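Local coordinates for protein 6-phosphogluconate dehydrogenase, NAD-binding (Mycolicibacterium smegmatis MC2 155, PDB 6SMT) that reduces imines with S-enantioselectivity, probably drawing its hydride from the bound NADPH, at residues 242-247 / 270-275; 253-256 / 261-264. All coordinates share one frame; numbering follows the deposited sequence.

Contact 1 of 2, residues 242-247 / 270-275; sequences SSVASS and GYVDAT. With NDP (NADPH dihydro-nicotinamide-adenine-dinucleotide phosphate), chain F.
One valine methyl sits at the centre of this contact: CG1 of Val272 rests on both CA and CB of Ala245. Val272 CG1 lies 3.5 Å from Ala245 CA and 3.6 Å from Ala245 CB. It is anti to the valine's backbone N (chi1 171°), which sends that branch to the facing helix. The small alanine lets the valine settle against the helix backbone. On the flank, CG1 of Val244 meets Val272 CG1 at 4.1 Å, and the two valine side chains meet at a slant.

The helix segments run roughly antiparallel, with an angle of 141° between their directions. Their axes come to 9.3 Å of each other, and the backbones are nearest at Ala245 and Val272. No hydrogen bond crosses. Asp273 comes past the edge of this apolar patch, its OD1 4.2 Å from Ala245 CB. That carboxylate is held by salt bridges, OD1 to Arg249 and OD2 to Arg269.

Ser243 points away from the valine side, to the cofactor. Ser243 OG, anti to the backbone N (chi1 -173°), donates a hydrogen bond of 2.6 Å to O1A of the NADPH diphosphate. The cofactor is also bonded by the second subunit, through Asn40, Thr42 and Lys45 among others, and by Ser238 O of this chain. On the other helix, Thr275 OG1 bonds back to Tyr271 O at 2.8 Å. This oxygen also takes the helical bond from Thr275 N, and the two donors reach it from opposite faces of its plane.

Val244 packs on Trp184 of the second subunit. The helix carries an apolar side against helix 263-280 and a serine on the diphosphate. Through Ser243 it forms part of the intersubunit cofactor site of the dimeric imine reductase fold, built here by the helical C-terminal domain and the partner's Rossmann domain.

Contact 2 of 2, residues 253-256 / 261-264; sequences AASR and DAGL
Residues 253-256 are a helical turn near the C-terminal end of helix 241-257, and residues 261-264 lead from a loop into the next helix. The backbones are nearest at Ser255 and Ala262, whose CA atoms are 5.9 Å apart. Ala262 occupies the N-cap position of the second helix. No hydrogen bond joins the two segments directly.

The side chains of Ser255 and Ala262 point at each other. Ser255 CB lies 3.9 Å from Ala262 CB. The serine hydroxyl comes a little closer: Ser255 OG is 3.6 Å from Ala262 CB. This OG is anti to the backbone N, with chi1 at -180°. The torsion carries it out to the incoming loop, where Ser255 OG passes 3.4 Å from Asp261 O. That approach is not a hydrogen bond. The polar partners of OG are Val260 O, the carbonyl one residue earlier, and NE2 of His192. The buried hydroxyl is therefore held between the loop and a histidine of helix 171-199.

The side chain of Asp261 starts off away from the first segment. Asp261 OD2 accepts a hydrogen bond of 3.0 Å from Gly263 N, which forms an Asx turn. The N-H...O angle is 144°, and the donor sits above the carboxylate plane, 59° out of it. The same OD2 is hydrogen-bonded to Tyr271 OH of the second subunit. Around the contact, Ala254 packs on Met177 of that subunit and Leu264 on its Ala267.

Two polar groups meet different needs. The hydroxyl of Ser255, with Ala262 CB against it, is bonded to Val260 O and His192 NE2. The carboxylate oxygen of Asp261 joins the first turn of helix 263-280 to a tyrosine across the dimer interface, which probably helps to fix the helix start there.

Overall arrangement
From the N terminus, the chain first builds the Rossmann-type domain, then enters the helical C-terminal domain through helix 171-199. Both contacts lie late in that domain, where helix 241-257 turns back into helix 263-280. Contact 2 comes at the turn and closes a short loop of four residues, 257-260. Contact 1 joins parts of the same two helices farther from the turn and closes a loop of 22 residues, within which contact 2 falls. Their centres are about 15 Å apart, and they do not touch. Together they pair the two helices as a hairpin. Each contact also meets the second subunit, but only contact 1 reaches the cofactor.

Contact 1 of 2, residues 242-247 / 270-275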
loop_
_atom_site.group_PDB
_atom_site.type_symbol
_atom_site.label_atom_id
_atom_site.label_comp_id
_atom_site.label_asym_id
_atom_site.label_seq_id
_atom_site.Cartn_x
_atom_site.Cartn_y
_atom_site.Cartn_z
ATOM N N SER B 242 -2.505 1.515 20.302
ATOM C CA SER B 242 -1.701 0.738 21.270
ATOM C C SER B 242 -1.391 -0.653 20.676
ATOM O O SER B 242 -0.280 -1.154 20.797
ATOM C CB SER B 242 -2.365 0.648 22.581
ATOM O OG SER B 242 -3.645 0.004 22.536
ATOM N N SER B 243 -2.342 -1.246 19.969
ATOM C CA SER B 243 -2.097 -2.562 19.377
ATOM C C SER B 243 -1.019 -2.482 18.312
ATOM O O SER B 243 -0.118 -3.343 18.240
ATOM C CB SER B 243 -3.448 -3.133 18.857
ATOM O OG SER B 243 -3.251 -4.492 18.425
ATOM N N VAL B 244 -1.104 -1.493 17.412
ATOM C CA VAL B 244 -0.065 -1.387 16.365
ATOM C C VAL B 244 1.253 -0.971 16.959
ATOM O O VAL B 244 2.279 -1.322 16.404
ATOM C CB VAL B 244 -0.495 -0.578 15.150
ATOM C CG1 VAL B 244 -0.648 0.786 15.446
ATOM C CG2 VAL B 244 0.469 -0.779 13.989
ATOM N N ALA B 245 1.229 -0.255 18.087
ATOM C CA ALA B 245 2.530 0.057 18.725
ATOM C C ALA B 245 3.289 -1.203 19.086
ATOM O O ALA B 245 4.545 -1.270 18.991
ATOM C CB ALA B 245 2.307 0.914 19.955
ATOM N N SER B 246 2.577 -2.248 19.532
ATOM C CA SER B 246 3.189 -3.526 19.798
ATOM C C SER B 246 3.576 -4.221 18.504
ATOM O O SER B 246 4.694 -4.689 18.318
ATOM C CB SER B 246 2.184 -4.383 20.534
ATOM O OG SER B 246 2.677 -5.685 20.668
ATOM N N SER B 247 2.651 -4.228 17.533
ATOM C CA SER B 247 2.894 -4.947 16.286
ATOM C C SER B 247 4.109 -4.444 15.519
ATOM O O SER B 247 4.960 -5.220 15.052
ATOM C CB SER B 247 1.628 -4.909 15.430
ATOM O OG SER B 247 1.862 -5.759 14.285
ATOM N N GLY B 270 7.790 5.800 14.903
ATOM C CA GLY B 270 7.865 7.097 15.599
ATOM C C GLY B 270 6.571 7.823 15.675
ATOM O O GLY B 270 6.198 8.362 16.742
ATOM N N TYR B 271 5.718 7.768 14.636
ATOM C CA TYR B 271 4.419 8.394 14.653
ATOM C C TYR B 271 3.490 7.665 15.635
ATOM O O TYR B 271 2.698 8.279 16.318
ATOM C CB TYR B 271 3.775 8.427 13.272
ATOM C CG TYR B 271 4.650 8.960 12.169
ATOM C CD1 TYR B 271 5.433 10.100 12.280
ATOM C CD2 TYR B 271 4.713 8.309 10.963
ATOM C CE1 TYR B 271 6.251 10.528 11.233
ATOM C CE2 TYR B 271 5.476 8.742 9.896
ATOM C CZ TYR B 271 6.275 9.863 10.045
ATOM O OH TYR B 271 7.066 10.278 8.998
ATOM N N VAL B 272 3.481 6.338 15.553
ATOM C CA VAL B 272 2.654 5.516 16.465
ATOM C C VAL B 272 2.996 5.802 17.930
ATOM O O VAL B 272 2.092 6.072 18.707
ATOM C CB VAL B 272 2.833 4.036 16.092
ATOM C CG1 VAL B 272 2.163 3.177 17.147
ATOM C CG2 VAL B 272 2.276 3.743 14.728
ATOM N N ASP B 273 4.269 5.814 18.237
ATOM C CA ASP B 273 4.686 6.046 19.618
ATOM C C ASP B 273 4.296 7.479 20.037
ATOM O O ASP B 273 3.956 7.652 21.229
ATOM C CB ASP B 273 6.161 5.790 19.771
ATOM C CG ASP B 273 6.575 4.340 19.751
ATOM O OD1 ASP B 273 5.643 3.473 19.847
ATOM O OD2 ASP B 273 7.825 4.099 19.689
ATOM N N ALA B 274 4.471 8.458 19.181
ATOM C CA ALA B 274 4.053 9.809 19.542
ATOM C C ALA B 274 2.563 9.883 19.796
ATOM O O ALA B 274 2.111 10.599 20.669
ATOM C CB ALA B 274 4.483 10.719 18.471
ATOM N N THR B 275 1.741 9.086 19.059
ATOM C CA THR B 275 0.316 9.094 19.261
ATOM C C THR B 275 -0.039 8.482 20.636
ATOM O O THR B 275 -0.941 8.972 21.311
ATOM C CB THR B 275 -0.335 8.289 18.124
ATOM O OG1 THR B 275 -0.004 8.884 16.862
ATOM C CG2 THR B 275 -1.841 8.283 18.200
HETATM P PA NDP F . -5.387 -5.678 21.063
HETATM O O1A NDP F . -4.298 -6.109 20.183
HETATM O O2A NDP F . -5.552 -4.237 21.400
HETATM O O5B NDP F . -5.269 -6.483 22.398
HETATM C C5B NDP F . -6.207 -6.203 23.496
HETATM C C4B NDP F . -6.486 -7.465 24.252
HETATM O O4B NDP F . -5.258 -7.986 24.846
HETATM C C3B NDP F . -7.465 -7.235 25.427
HETATM O O3B NDP F . -8.222 -8.419 25.619
HETATM C C2B NDP F . -6.494 -6.996 26.573
HETATM O O2B NDP F . -7.011 -7.184 27.861
HETATM C C1B NDP F . -5.485 -8.085 26.234
HETATM N N9A NDP F . -4.218 -7.976 26.929
HETATM C C8A NDP F . -3.250 -7.000 26.774
HETATM N N7A NDP F . -2.221 -7.176 27.596
HETATM C C5A NDP F . -2.573 -8.240 28.381
HETATM C C6A NDP F . -1.960 -8.932 29.460
HETATM N N6A NDP F . -0.741 -8.617 29.917
HETATM N N1A NDP F . -2.628 -9.943 30.027
HETATM C C2A NDP F . -3.841 -10.278 29.564
HETATM N N3A NDP F . -4.487 -9.757 28.525
HETATM C C4A NDP F . -3.822 -8.744 27.989
HETATM O O3 NDP F . -6.841 -6.203 20.580
HETATM P PN NDP F . -7.507 -6.723 19.250
HETATM O O1N NDP F . -8.735 -7.424 19.662
HETATM O O2N NDP F . -7.596 -5.571 18.331
HETATM O O5D NDP F . -6.452 -7.684 18.610
HETATM C C5D NDP F . -6.088 -8.938 19.257
HETATM C C4D NDP F . -5.060 -9.615 18.391
HETATM O O4D NDP F . -5.669 -9.893 17.094
HETATM C C3D NDP F . -3.808 -8.798 18.109
HETATM O O3D NDP F . -2.633 -9.602 18.236
HETATM C C2D NDP F . -4.036 -8.249 16.720
HETATM O O2D NDP F . -2.848 -7.997 15.976
HETATM C C1D NDP F . -4.847 -9.388 16.085
HETATM N N1N NDP F . -5.683 -8.908 14.964
HETATM C C2N NDP F . -6.580 -7.890 15.150
HETATM C C3N NDP F . -7.331 -7.406 14.112
HETATM C C7N NDP F . -8.252 -6.290 14.313
HETATM O O7N NDP F . -8.848 -5.886 13.277
HETATM N N7N NDP F . -8.534 -5.734 15.477
HETATM C C4N NDP F . -7.125 -7.954 12.765
HETATM C C5N NDP F . -6.234 -9.047 12.681
HETATM C C6N NDP F . -5.563 -9.492 13.730
HETATM P P2B NDP F . -7.831 -5.924 28.524
HETATM O O1X NDP F . -9.197 -5.877 27.854
HETATM O O2X NDP F . -7.890 -6.292 29.954
HETATM O O3X NDP F . -7.024 -4.655 28.267
#

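Contact 2 of 2, residues 253-256 / 261-264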
loop_
_atom_site.group_PDB
_atom_site.type_symbol
_atom_site.label_atom_id
_atom_site.label_comp_id
_atom_site.label_asym_id
_atom_site.label_seq_id
_atom_site.Cartn_x
_atom_site.Cartn_y
_atom_site.Cartn_z
ATOM N N ALA B 253 11.801 -5.903 14.440
ATOM C CA ALA B 253 12.646 -7.034 14.930
ATOM C C ALA B 253 12.808 -8.080 13.837
ATOM O O ALA B 253 13.918 -8.584 13.532
ATOM C CB ALA B 253 12.071 -7.596 16.148
ATOM N N ALA B 254 11.710 -8.457 13.165
ATOM C CA ALA B 254 11.822 -9.443 12.078
ATOM C C ALA B 254 12.664 -8.953 10.942
ATOM O O ALA B 254 13.433 -9.745 10.290
ATOM C CB ALA B 254 10.408 -9.820 11.656
ATOM N N SER B 255 12.610 -7.646 10.589
ATOM C CA SER B 255 13.413 -7.087 9.505
ATOM C C SER B 255 14.895 -7.251 9.894
ATOM O O SER B 255 15.695 -7.667 9.058
ATOM C CB SER B 255 12.974 -5.674 9.239
ATOM O OG SER B 255 13.697 -5.073 8.206
ATOM N N ARG B 256 15.200 -6.840 11.124
ATOM C CA ARG B 256 16.604 -6.845 11.685
ATOM C C ARG B 256 17.152 -8.255 11.534
ATOM O O ARG B 256 18.252 -8.434 10.915
ATOM C CB ARG B 256 16.637 -6.432 13.166
ATOM C CG ARG B 256 16.532 -4.915 13.365
ATOM C CD ARG B 256 17.188 -4.194 14.567
ATOM N NE ARG B 256 16.250 -3.287 15.260
ATOM C CZ ARG B 256 16.493 -2.672 16.437
ATOM N NH1 ARG B 256 17.674 -2.804 17.052
ATOM N NH2 ARG B 256 15.559 -1.917 16.994
ATOM N N ASP B 261 17.137 -3.599 6.257
ATOM C CA ASP B 261 16.923 -2.284 6.860
ATOM C C ASP B 261 15.416 -2.069 7.122
ATOM O O ASP B 261 14.635 -2.489 6.275
ATOM C CB ASP B 261 17.441 -1.209 5.938
ATOM C CG ASP B 261 17.350 0.176 6.518
ATOM O OD1 ASP B 261 18.164 0.446 7.446
ATOM O OD2 ASP B 261 16.455 0.928 6.177
ATOM N N ALA B 262 15.053 -1.470 8.224
ATOM C CA ALA B 262 13.629 -1.266 8.583
ATOM C C ALA B 262 13.299 0.232 8.602
ATOM O O ALA B 262 12.460 0.639 9.355
ATOM C CB ALA B 262 13.384 -1.903 9.920
ATOM N N GLY B 263 13.918 1.041 7.752
ATOM C CA GLY B 263 13.684 2.470 7.747
ATOM C C GLY B 263 12.221 2.907 7.635
ATOM O O GLY B 263 11.832 3.848 8.306
ATOM N N LEU B 264 11.426 2.258 6.755
ATOM C CA LEU B 264 10.057 2.734 6.613
ATOM C C LEU B 264 9.271 2.423 7.882
ATOM O O LEU B 264 8.567 3.286 8.427
ATOM C CB LEU B 264 9.352 2.199 5.363
ATOM C CG LEU B 264 9.586 3.051 4.082
ATOM C CD1 LEU B 264 10.908 2.695 3.563
ATOM C CD2 LEU B 264 8.490 2.905 3.083
#